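Local coordinates for alpha-glucosidase (Pseudoalteromonas sp. K8, PDB 5HQA), which probably hydrolyses alpha-glucosidic linkages as a calcium-binding, chloride-activated glycoside hydrolase of family 97, captured with the inhibitor acarbose in its active site, at residues Y366-M370 / E418-N422; I433-I439 / N450-G456; P487-P492 / L523-M529. All coordinates share one frame; numbering follows the deposited sequence.

Contact 1: Y366-M370 / E418-N422; sequences YRKQM and EYLHN
Helix segments 366-370 and 418-422, in the helical layer of the TIM barrel, run side by side in the same direction, their axes 11.8 Å apart and inclined by 18°, so that long side chains such as Arg367 and Glu418 must bridge the interval. Arg367 takes hold of Glu418 side-on: NE reaches OE2 at 2.9 Å on the syn side of the carboxylate, while NH2 meets OE1 at 3.0 Å from above the carboxylate plane. Bends at chi2 and chi3 fold the arginine so that its guanidinium also lies flat on the imidazole of His421, centres 3.7 Å apart. Deeper in, Asn422 ND2 gives a 3.0 Å hydrogen bond to Tyr366 OH and a weak one, 3.4 Å long but nearly straight, to Met370 SD. The chi3 turn of Met370 brings its CE over one face of the Tyr366 ring, near the rim. The same tyrosine hydroxyl is also hydrogen-bonded to His357. The contact therefore grades from an exposed arginine, fixed by two bonds and a stack, to a buried amide whose nitrogen is shared between oxygen and sulfur. Proximity of Glu418 would be expected to offset the positive charge that Arg367 lays against His421.

Contact 2: I433-I439 / N450-G456; sequences INTHEPI and NWITREG. With CA (calcium ion), chain C; AC1 (4,6-dideoxy-4-{[(1S,4R,5S,6S)-4,5,6-trihydroxy-3-(hydroxymethyl)cyclohex-2-en-1-yl]amino}-alpha-D-glucopyranose), chain B.
Thr435 and Arg454 pair across two neighbouring parallel strands, 433-435 and 451-454, whose close packing gives way to a hydrated, metal-binding end. In the tight part, backbone bonds join the strands, among them Thr435 N to Thr453 O and Glu455 N to Thr435 O. Trp451 NE1 donates to Thr435 OG1 at 2.9 Å, the hydroxyl lying near the edge of the indole. Over one face of that indole sits NH2 of Arg454, whose NH1 reaches Ile439 O at 2.8 Å from above the carbonyl plane. Ile439 CG2 packs on Trp451 CH2.

Past the strand ends a water takes N-H bonds from Glu437 and Gly456 and donates to Glu455 OE1. That oxygen and Glu437 OE2 bind the calcium ion at 2.3 and 2.4 Å; Glu154 and Glu461 also bind it, as do O3, N4A and O2B of the acarbose unit. Glu437 OE1 is hydrogen-bonded to Tyr389 N. Glu455 CB sits over the His436 ring, 3.6 Å from the centroid; CG anti to the backbone N (chi1 -166°) and an extended chain carry the carboxylate on to the calcium ion. His436 ND1 gives O2B an almost straight 2.7 Å bond, and its NE2 is held by Asp489. The inhibitor hydroxyl O2B is thus gripped by both metal and imidazole, and the strand ends gather protein and ligand round one calcium ion.

Contact 3: P487-P492 / L523-M529; sequences PMDFTP and LYSPIQM
Leu523 CD1 rests over one face of the Phe490 ring, 3.9 Å from its centroid, in a CH-pi contact at the apolar centre. A second apolar patch forms where Pro487 CB touches both Tyr524 CD2 and Pro526 CD, each 3.7 Å away. Thr491 and Met529 lie side by side, the threonine methyl CG2 touching the sulfur SD. With OG1 between the backbone N and the carbonyl carbon (chi1 75°), Thr491 bonds the carbonyl of Phe490 and leaves CG2 for the methionine. A glycine here would probably open a gap beside the Met529 sulfur and leave the Phe490 carbonyl without its hydroxyl partner.

Farther out the contact turns polar. Met488 N donates to Tyr524 O at 3.1 Å, in the carbonyl plane. The bent Gln528 side chain gives NE2 to Leu523 O, whereas its OE1 receives a water that also joins Met488 O and Phe490 N. A second water bridges Asp489 OD1, Thr491 N and Met529 N, so much of the polar join is indirect. Asp489 centres an inverse gamma turn; its OD1 is also bonded to Tyr266, and OD2 receives His436 and Asn434.

Helix 513-522 packs on Phe490 and Pro492 through Leu519, helix 482-485 reaches Met488 and Leu523 through Met483, and strand 451-454 lies against Asp489 and Ile527, so that loop 487-492 links two strands of the TIM barrel.

In the fold
Contacts 1, 2 and 3 follow one another along the chain, all inside the family 97 TIM-barrel region. Contact 1 joins two outer helices, the second of which, 413-428, leads directly into strand 432-435 of contact 2. Their centres lie 14 Å apart, and Tyr419 ties them by a probable hydrogen bond to Glu437 O. Contacts 2 and 3 are 10 Å apart and reach the same parallel sheet, through strands 451-454 and 527-529; Asp489 N and Arg454 O make a probable backbone hydrogen bond between them. Contacts 1 and 3 do not touch. The three therefore run from the helical layer through the calcium site to the loops bordering strand 527-529.

Contact 1: Y366-M370 / E418-N422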
loop_
_atom_site.group_PDB
_atom_site.type_symbol
_atom_site.label_atom_id
_atom_site.label_comp_id
_atom_site.label_asym_id
_atom_site.label_seq_id
_atom_site.Cartn_x
_atom_site.Cartn_y
_atom_site.Cartn_z
ATOM N N TYR A 366 -22.715 1.793 7.835
ATOM C CA TYR A 366 -22.147 0.553 7.312
ATOM C C TYR A 366 -22.087 -0.513 8.397
ATOM O O TYR A 366 -22.494 -1.660 8.181
ATOM C CB TYR A 366 -20.752 0.826 6.751
ATOM C CG TYR A 366 -20.064 -0.345 6.071
ATOM C CD1 TYR A 366 -20.787 -1.333 5.408
ATOM C CD2 TYR A 366 -18.675 -0.444 6.082
ATOM C CE1 TYR A 366 -20.137 -2.398 4.772
ATOM C CE2 TYR A 366 -18.022 -1.491 5.450
ATOM C CZ TYR A 366 -18.754 -2.459 4.799
ATOM O OH TYR A 366 -18.082 -3.493 4.191
ATOM N N ARG A 367 -21.587 -0.143 9.578
ATOM C CA ARG A 367 -21.417 -1.108 10.659
ATOM C C ARG A 367 -22.736 -1.787 11.013
ATOM O O ARG A 367 -22.776 -3.004 11.242
ATOM C CB ARG A 367 -20.819 -0.404 11.880
ATOM C CG ARG A 367 -20.938 -1.178 13.179
ATOM C CD ARG A 367 -19.886 -2.255 13.286
ATOM N NE ARG A 367 -18.589 -1.703 13.661
ATOM C CZ ARG A 367 -17.847 -2.131 14.676
ATOM N NH1 ARG A 367 -18.252 -3.131 15.436
ATOM N NH2 ARG A 367 -16.680 -1.561 14.915
ATOM N N LYS A 368 -23.835 -1.027 11.043
ATOM C CA LYS A 368 -25.095 -1.634 11.447
ATOM C C LYS A 368 -25.609 -2.626 10.417
ATOM O O LYS A 368 -26.349 -3.543 10.784
ATOM C CB LYS A 368 -26.148 -0.558 11.738
ATOM C CG LYS A 368 -26.813 0.066 10.535
ATOM C CD LYS A 368 -27.613 1.313 10.949
ATOM C CE LYS A 368 -28.177 2.069 9.735
ATOM N NZ LYS A 368 -28.194 3.561 9.923
ATOM N N GLN A 369 -25.208 -2.495 9.152
ATOM C CA GLN A 369 -25.658 -3.397 8.094
ATOM C C GLN A 369 -24.619 -4.444 7.721
ATOM O O GLN A 369 -24.896 -5.308 6.885
ATOM C CB GLN A 369 -26.023 -2.607 6.836
ATOM C CG GLN A 369 -27.040 -1.516 7.029
ATOM C CD GLN A 369 -27.325 -0.802 5.728
ATOM O OE1 GLN A 369 -27.749 -1.422 4.745
ATOM N NE2 GLN A 369 -27.072 0.506 5.699
ATOM N N MET A 370 -23.436 -4.387 8.330
ATOM C CA MET A 370 -22.289 -5.131 7.820
ATOM C C MET A 370 -22.517 -6.639 7.873
ATOM O O MET A 370 -22.165 -7.360 6.932
ATOM C CB MET A 370 -21.053 -4.739 8.623
ATOM C CG MET A 370 -19.756 -5.055 7.956
ATOM S SD MET A 370 -18.390 -4.539 9.008
ATOM C CE MET A 370 -18.475 -2.756 8.837
ATOM N N GLU A 418 -11.887 0.187 13.349
ATOM C CA GLU A 418 -13.035 -0.009 12.472
ATOM C C GLU A 418 -12.651 -0.799 11.222
ATOM O O GLU A 418 -13.384 -1.703 10.801
ATOM C CB GLU A 418 -13.625 1.355 12.110
ATOM C CG GLU A 418 -15.037 1.315 11.579
ATOM C CD GLU A 418 -16.066 0.876 12.615
ATOM O OE1 GLU A 418 -15.893 1.149 13.826
ATOM O OE2 GLU A 418 -17.057 0.242 12.199
ATOM N N TYR A 419 -11.503 -0.480 10.617
ATOM C CA TYR A 419 -11.066 -1.228 9.441
ATOM C C TYR A 419 -10.839 -2.693 9.783
ATOM O O TYR A 419 -11.252 -3.591 9.039
ATOM C CB TYR A 419 -9.774 -0.644 8.868
ATOM C CG TYR A 419 -9.879 0.705 8.198
ATOM C CD1 TYR A 419 -10.617 0.872 7.024
ATOM C CD2 TYR A 419 -9.195 1.805 8.714
ATOM C CE1 TYR A 419 -10.686 2.120 6.400
ATOM C CE2 TYR A 419 -9.257 3.049 8.103
ATOM C CZ TYR A 419 -10.006 3.199 6.951
ATOM O OH TYR A 419 -10.055 4.428 6.336
ATOM N N LEU A 420 -10.140 -2.954 10.892
ATOM C CA LEU A 420 -9.815 -4.335 11.225
ATOM C C LEU A 420 -11.068 -5.128 11.571
ATOM O O LEU A 420 -11.150 -6.318 11.252
ATOM C CB LEU A 420 -8.799 -4.381 12.370
ATOM C CG LEU A 420 -8.266 -5.791 12.650
ATOM C CD1 LEU A 420 -7.626 -6.379 11.401
ATOM C CD2 LEU A 420 -7.289 -5.804 13.817
ATOM N N HIS A 421 -12.064 -4.492 12.191
ATOM C CA HIS A 421 -13.319 -5.192 12.434
ATOM C C HIS A 421 -13.933 -5.669 11.127
ATOM O O HIS A 421 -14.395 -6.811 11.028
ATOM C CB HIS A 421 -14.309 -4.295 13.171
ATOM C CG HIS A 421 -15.708 -4.826 13.146
ATOM N ND1 HIS A 421 -16.101 -5.917 13.893
ATOM C CD2 HIS A 421 -16.795 -4.447 12.431
ATOM C CE1 HIS A 421 -17.376 -6.173 13.656
ATOM N NE2 HIS A 421 -17.822 -5.296 12.775
ATOM N N ASN A 422 -13.940 -4.798 10.116
ATOM C CA ASN A 422 -14.479 -5.142 8.801
ATOM C C ASN A 422 -13.733 -6.330 8.198
ATOM O O ASN A 422 -14.348 -7.283 7.694
ATOM C CB ASN A 422 -14.395 -3.900 7.903
ATOM C CG ASN A 422 -14.924 -4.137 6.502
ATOM O OD1 ASN A 422 -14.159 -4.149 5.538
ATOM N ND2 ASN A 422 -16.238 -4.294 6.378
#

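Contact 2: I433-I439 / N450-G456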
loop_
_atom_site.group_PDB
_atom_site.type_symbol
_atom_site.label_atom_id
_atom_site.label_comp_id
_atom_site.label_asym_id
_atom_site.label_seq_id
_atom_site.Cartn_x
_atom_site.Cartn_y
_atom_site.Cartn_z
ATOM N N ILE A 433 -10.806 -8.386 1.370
ATOM C CA ILE A 433 -11.150 -6.969 1.396
ATOM C C ILE A 433 -10.088 -6.169 0.655
ATOM O O ILE A 433 -8.885 -6.343 0.894
ATOM C CB ILE A 433 -11.312 -6.453 2.837
ATOM C CG1 ILE A 433 -12.509 -7.129 3.508
ATOM C CG2 ILE A 433 -11.500 -4.939 2.853
ATOM C CD1 ILE A 433 -13.841 -6.837 2.812
ATOM N N ASN A 434 -10.548 -5.289 -0.236
ATOM C CA ASN A 434 -9.738 -4.307 -0.954
ATOM C C ASN A 434 -10.233 -2.937 -0.502
ATOM O O ASN A 434 -11.336 -2.527 -0.876
ATOM C CB ASN A 434 -9.905 -4.519 -2.466
ATOM C CG ASN A 434 -9.426 -3.345 -3.307
ATOM O OD1 ASN A 434 -8.684 -2.476 -2.845
ATOM N ND2 ASN A 434 -9.841 -3.337 -4.577
ATOM N N THR A 435 -9.450 -2.235 0.322
ATOM C CA THR A 435 -9.929 -1.030 1.005
ATOM C C THR A 435 -9.498 0.223 0.256
ATOM O O THR A 435 -8.298 0.507 0.164
ATOM C CB THR A 435 -9.395 -0.948 2.434
ATOM O OG1 THR A 435 -9.632 -2.180 3.120
ATOM C CG2 THR A 435 -10.083 0.199 3.191
ATOM N N HIS A 436 -10.465 1.003 -0.226
ATOM C CA HIS A 436 -10.167 2.342 -0.724
ATOM C C HIS A 436 -10.457 3.381 0.354
ATOM O O HIS A 436 -11.300 3.169 1.230
ATOM C CB HIS A 436 -10.942 2.637 -2.015
ATOM C CG HIS A 436 -10.357 1.943 -3.209
ATOM N ND1 HIS A 436 -10.190 2.558 -4.433
ATOM C CD2 HIS A 436 -9.857 0.688 -3.346
ATOM C CE1 HIS A 436 -9.626 1.706 -5.275
ATOM N NE2 HIS A 436 -9.425 0.562 -4.643
ATOM N N GLU A 437 -9.739 4.505 0.282
ATOM C CA GLU A 437 -9.623 5.458 1.381
ATOM C C GLU A 437 -9.339 4.708 2.686
ATOM O O GLU A 437 -10.132 4.759 3.631
ATOM C CB GLU A 437 -10.860 6.339 1.511
ATOM C CG GLU A 437 -11.140 7.139 0.236
ATOM C CD GLU A 437 -11.728 6.270 -0.868
ATOM O OE1 GLU A 437 -12.685 5.529 -0.567
ATOM O OE2 GLU A 437 -11.213 6.290 -2.018
ATOM N N PRO A 438 -8.204 4.001 2.764
ATOM C CA PRO A 438 -7.936 3.097 3.883
ATOM C C PRO A 438 -7.084 3.752 4.945
ATOM O O PRO A 438 -6.704 4.921 4.819
ATOM C CB PRO A 438 -7.140 1.984 3.206
ATOM C CG PRO A 438 -6.243 2.785 2.279
ATOM C CD PRO A 438 -7.108 3.952 1.781
ATOM N N ILE A 439 -6.752 2.983 5.978
ATOM C CA ILE A 439 -5.537 3.236 6.743
ATOM C C ILE A 439 -4.358 2.749 5.908
ATOM O O ILE A 439 -4.467 1.773 5.155
ATOM C CB ILE A 439 -5.596 2.531 8.115
ATOM C CG1 ILE A 439 -4.315 2.774 8.923
ATOM C CG2 ILE A 439 -5.804 1.013 7.946
ATOM C CD1 ILE A 439 -4.134 4.223 9.373
ATOM N N ASN A 450 -6.563 -12.144 4.364
ATOM C CA ASN A 450 -7.652 -11.733 3.487
ATOM C C ASN A 450 -7.679 -10.228 3.262
ATOM O O ASN A 450 -8.505 -9.747 2.480
ATOM C CB ASN A 450 -9.003 -12.198 4.036
ATOM C CG ASN A 450 -9.396 -11.469 5.288
ATOM O OD1 ASN A 450 -8.570 -11.261 6.175
ATOM N ND2 ASN A 450 -10.651 -11.044 5.363
ATOM N N TRP A 451 -6.799 -9.471 3.923
ATOM C CA TRP A 451 -6.676 -8.034 3.664
ATOM C C TRP A 451 -5.697 -7.876 2.505
ATOM O O TRP A 451 -4.505 -7.616 2.682
ATOM C CB TRP A 451 -6.210 -7.289 4.911
ATOM C CG TRP A 451 -6.657 -5.849 4.935
ATOM C CD1 TRP A 451 -7.234 -5.151 3.908
ATOM C CD2 TRP A 451 -6.601 -4.951 6.046
ATOM N NE1 TRP A 451 -7.533 -3.871 4.312
ATOM C CE2 TRP A 451 -7.156 -3.723 5.622
ATOM C CE3 TRP A 451 -6.140 -5.066 7.361
ATOM C CZ2 TRP A 451 -7.259 -2.617 6.466
ATOM C CZ3 TRP A 451 -6.250 -3.967 8.203
ATOM C CH2 TRP A 451 -6.805 -2.760 7.752
ATOM N N ILE A 452 -6.221 -8.038 1.288
ATOM C CA ILE A 452 -5.334 -8.347 0.168
ATOM C C ILE A 452 -4.694 -7.100 -0.434
ATOM O O ILE A 452 -3.552 -7.162 -0.905
ATOM C CB ILE A 452 -6.076 -9.171 -0.902
ATOM C CG1 ILE A 452 -7.356 -8.469 -1.352
ATOM C CG2 ILE A 452 -6.393 -10.548 -0.352
ATOM C CD1 ILE A 452 -8.073 -9.193 -2.466
ATOM N N THR A 453 -5.374 -5.959 -0.425
ATOM C CA THR A 453 -4.807 -4.773 -1.049
ATOM C C THR A 453 -5.587 -3.550 -0.570
ATOM O O THR A 453 -6.576 -3.661 0.161
ATOM C CB THR A 453 -4.811 -4.913 -2.581
ATOM O OG1 THR A 453 -3.946 -3.926 -3.161
ATOM C CG2 THR A 453 -6.232 -4.760 -3.156
ATOM N N ARG A 454 -5.115 -2.376 -0.975
ATOM C CA ARG A 454 -5.785 -1.129 -0.633
ATOM C C ARG A 454 -5.323 -0.049 -1.596
ATOM O O ARG A 454 -4.367 -0.228 -2.353
ATOM C CB ARG A 454 -5.498 -0.716 0.816
ATOM C CG ARG A 454 -4.091 -0.139 1.033
ATOM C CD ARG A 454 -3.729 -0.187 2.517
ATOM N NE ARG A 454 -3.715 -1.568 2.990
ATOM C CZ ARG A 454 -4.075 -1.952 4.211
ATOM N NH1 ARG A 454 -4.489 -1.053 5.105
ATOM N NH2 ARG A 454 -4.020 -3.242 4.540
ATOM N N GLU A 455 -6.016 1.084 -1.553
ATOM C CA GLU A 455 -5.603 2.221 -2.365
ATOM C C GLU A 455 -4.665 3.100 -1.533
ATOM O O GLU A 455 -3.474 2.791 -1.421
ATOM C CB GLU A 455 -6.833 2.976 -2.879
ATOM C CG GLU A 455 -6.534 3.959 -3.988
ATOM C CD GLU A 455 -7.802 4.620 -4.511
ATOM O OE1 GLU A 455 -8.522 5.260 -3.711
ATOM O OE2 GLU A 455 -8.086 4.476 -5.719
ATOM N N GLY A 456 -5.166 4.174 -0.928
ATOM C CA GLY A 456 -4.307 4.940 -0.019
ATOM C C GLY A 456 -3.180 5.703 -0.691
ATOM O O GLY A 456 -2.076 5.821 -0.125
HETATM CA CA CA C . -10.100 6.886 -4.089
HETATM C C1 AC1 B . -13.224 11.763 -4.348
HETATM O O2 AC1 B . -11.203 11.800 -3.065
HETATM C C2 AC1 B . -12.265 10.937 -3.506
HETATM C C4A AC1 B . -14.529 4.362 -6.544
HETATM C C3 AC1 B . -11.733 9.752 -4.268
HETATM O O3 AC1 B . -10.775 9.034 -3.471
HETATM C C4 AC1 B . -12.874 8.870 -4.701
HETATM N N4A AC1 B . -12.433 7.531 -5.206
HETATM C C5 AC1 B . -13.503 9.722 -5.791
HETATM O O5 AC1 B . -14.154 10.890 -5.138
HETATM C C6 AC1 B . -14.519 9.018 -6.635
HETATM C C1B AC1 B . -13.172 6.357 -4.616
HETATM C C2B AC1 B . -12.528 4.931 -5.196
HETATM O O2B AC1 B . -11.113 4.996 -5.023
HETATM C C3B AC1 B . -12.929 4.689 -6.521
HETATM O O3B AC1 B . -12.248 3.560 -7.124
HETATM O O4 AC1 B . -14.983 4.245 -7.879
HETATM C C5B AC1 B . -15.319 5.355 -5.854
HETATM C C7B AC1 B . -14.581 6.375 -4.824
HETATM C C6B AC1 B . -16.808 5.039 -5.637
HETATM O O6B AC1 B . -16.895 4.067 -4.642
HETATM O O HOH W 1 -7.518 5.663 -1.233
#

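Contact 3: P487-P492 / L523-M529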
loop_
_atom_site.group_PDB
_atom_site.type_symbol
_atom_site.label_atom_id
_atom_site.label_comp_id
_atom_site.label_asym_id
_atom_site.label_seq_id
_atom_site.Cartn_x
_atom_site.Cartn_y
_atom_site.Cartn_z
ATOM N N PRO A 487 1.037 -3.766 -0.890
ATOM C CA PRO A 487 0.380 -3.763 -2.211
ATOM C C PRO A 487 -0.594 -2.604 -2.394
ATOM O O PRO A 487 -1.178 -2.089 -1.438
ATOM C CB PRO A 487 -0.352 -5.113 -2.254
ATOM C CG PRO A 487 -0.414 -5.587 -0.816
ATOM C CD PRO A 487 0.823 -5.031 -0.161
ATOM N N MET A 488 -0.771 -2.195 -3.650
ATOM C CA MET A 488 -1.699 -1.120 -3.968
ATOM C C MET A 488 -2.594 -1.527 -5.121
ATOM O O MET A 488 -2.110 -2.045 -6.132
ATOM C CB MET A 488 -0.973 0.172 -4.332
ATOM C CG MET A 488 -1.944 1.280 -4.751
ATOM S SD MET A 488 -1.101 2.764 -5.303
ATOM C CE MET A 488 -2.501 3.835 -5.686
ATOM N N ASP A 489 -3.896 -1.277 -4.963
ATOM C CA ASP A 489 -4.889 -1.413 -6.031
ATOM C C ASP A 489 -4.867 -0.128 -6.862
ATOM O O ASP A 489 -5.652 0.799 -6.655
ATOM C CB ASP A 489 -6.270 -1.673 -5.428
ATOM C CG ASP A 489 -7.350 -1.955 -6.481
ATOM O OD1 ASP A 489 -7.075 -2.707 -7.452
ATOM O OD2 ASP A 489 -8.493 -1.440 -6.316
ATOM N N PHE A 490 -3.933 -0.073 -7.824
ATOM C CA PHE A 490 -3.750 1.115 -8.661
ATOM C C PHE A 490 -4.749 1.183 -9.816
ATOM O O PHE A 490 -5.006 2.277 -10.342
ATOM C CB PHE A 490 -2.314 1.139 -9.213
ATOM C CG PHE A 490 -1.991 2.372 -10.021
ATOM C CD1 PHE A 490 -1.497 3.512 -9.399
ATOM C CD2 PHE A 490 -2.190 2.392 -11.402
ATOM C CE1 PHE A 490 -1.213 4.659 -10.137
ATOM C CE2 PHE A 490 -1.913 3.538 -12.152
ATOM C CZ PHE A 490 -1.425 4.673 -11.514
ATOM N N THR A 491 -5.339 0.045 -10.189
ATOM C CA THR A 491 -6.152 -0.219 -11.381
ATOM C C THR A 491 -5.392 0.197 -12.643
ATOM O O THR A 491 -5.760 1.171 -13.312
ATOM C CB THR A 491 -7.542 0.445 -11.302
ATOM O OG1 THR A 491 -7.462 1.857 -11.520
ATOM C CG2 THR A 491 -8.198 0.185 -9.942
ATOM N N PRO A 492 -4.347 -0.541 -13.020
ATOM C CA PRO A 492 -3.582 -0.216 -14.227
ATOM C C PRO A 492 -4.336 -0.624 -15.491
ATOM O O PRO A 492 -5.438 -1.171 -15.447
ATOM C CB PRO A 492 -2.311 -1.043 -14.050
ATOM C CG PRO A 492 -2.775 -2.240 -13.305
ATOM C CD PRO A 492 -3.801 -1.724 -12.332
ATOM N N LEU A 523 4.025 -2.305 -10.018
ATOM C CA LEU A 523 3.222 -2.035 -8.821
ATOM C C LEU A 523 2.607 -3.338 -8.331
ATOM O O LEU A 523 1.670 -3.855 -8.947
ATOM C CB LEU A 523 2.135 -1.000 -9.103
ATOM C CG LEU A 523 2.599 0.393 -9.526
ATOM C CD1 LEU A 523 1.379 1.275 -9.796
ATOM C CD2 LEU A 523 3.507 1.025 -8.467
ATOM N N TYR A 524 3.125 -3.866 -7.224
ATOM C CA TYR A 524 2.652 -5.155 -6.740
ATOM C C TYR A 524 1.245 -5.040 -6.154
ATOM O O TYR A 524 0.955 -4.133 -5.366
ATOM C CB TYR A 524 3.604 -5.737 -5.691
ATOM C CG TYR A 524 2.952 -6.930 -5.032
ATOM C CD1 TYR A 524 2.615 -8.057 -5.784
ATOM C CD2 TYR A 524 2.606 -6.911 -3.683
ATOM C CE1 TYR A 524 1.972 -9.141 -5.210
ATOM C CE2 TYR A 524 1.966 -7.999 -3.096
ATOM C CZ TYR A 524 1.653 -9.101 -3.872
ATOM O OH TYR A 524 1.014 -10.166 -3.303
ATOM N N SER A 525 0.369 -5.981 -6.533
ATOM C CA SER A 525 -0.899 -6.199 -5.851
ATOM C C SER A 525 -1.361 -7.616 -6.144
ATOM O O SER A 525 -1.192 -8.080 -7.283
ATOM C CB SER A 525 -1.960 -5.192 -6.305
ATOM O OG SER A 525 -3.187 -5.427 -5.636
ATOM N N PRO A 526 -1.923 -8.338 -5.166
ATOM C CA PRO A 526 -2.379 -9.711 -5.451
ATOM C C PRO A 526 -3.593 -9.751 -6.354
ATOM O O PRO A 526 -3.833 -10.780 -7.005
ATOM C CB PRO A 526 -2.696 -10.274 -4.060
ATOM C CG PRO A 526 -3.063 -9.061 -3.261
ATOM C CD PRO A 526 -2.152 -7.968 -3.759
ATOM N N ILE A 527 -4.376 -8.677 -6.406
ATOM C CA ILE A 527 -5.402 -8.516 -7.427
ATOM C C ILE A 527 -5.019 -7.310 -8.269
ATOM O O ILE A 527 -4.618 -6.271 -7.734
ATOM C CB ILE A 527 -6.825 -8.378 -6.847
ATOM C CG1 ILE A 527 -6.926 -7.229 -5.846
ATOM C CG2 ILE A 527 -7.272 -9.698 -6.213
ATOM C CD1 ILE A 527 -8.369 -6.881 -5.490
ATOM N N GLN A 528 -5.086 -7.477 -9.583
ATOM C CA GLN A 528 -4.745 -6.439 -10.539
ATOM C C GLN A 528 -5.948 -6.227 -11.440
ATOM O O GLN A 528 -6.474 -7.185 -12.014
ATOM C CB GLN A 528 -3.521 -6.832 -11.377
ATOM C CG GLN A 528 -2.190 -6.903 -10.587
ATOM C CD GLN A 528 -1.569 -5.526 -10.344
ATOM O OE1 GLN A 528 -2.239 -4.493 -10.448
ATOM N NE2 GLN A 528 -0.283 -5.509 -10.010
ATOM N N MET A 529 -6.392 -4.988 -11.554
ATOM C CA MET A 529 -7.487 -4.690 -12.458
ATOM C C MET A 529 -6.951 -4.450 -13.855
ATOM O O MET A 529 -5.876 -3.876 -14.027
ATOM C CB MET A 529 -8.268 -3.464 -11.985
ATOM C CG MET A 529 -9.635 -3.355 -12.624
ATOM S SD MET A 529 -10.479 -1.901 -11.973
ATOM C CE MET A 529 -12.142 -2.194 -12.587
HETATM O O HOH W 2 -2.635 -2.495 -8.832
HETATM O O HOH W 3 -5.388 -2.899 -9.525
#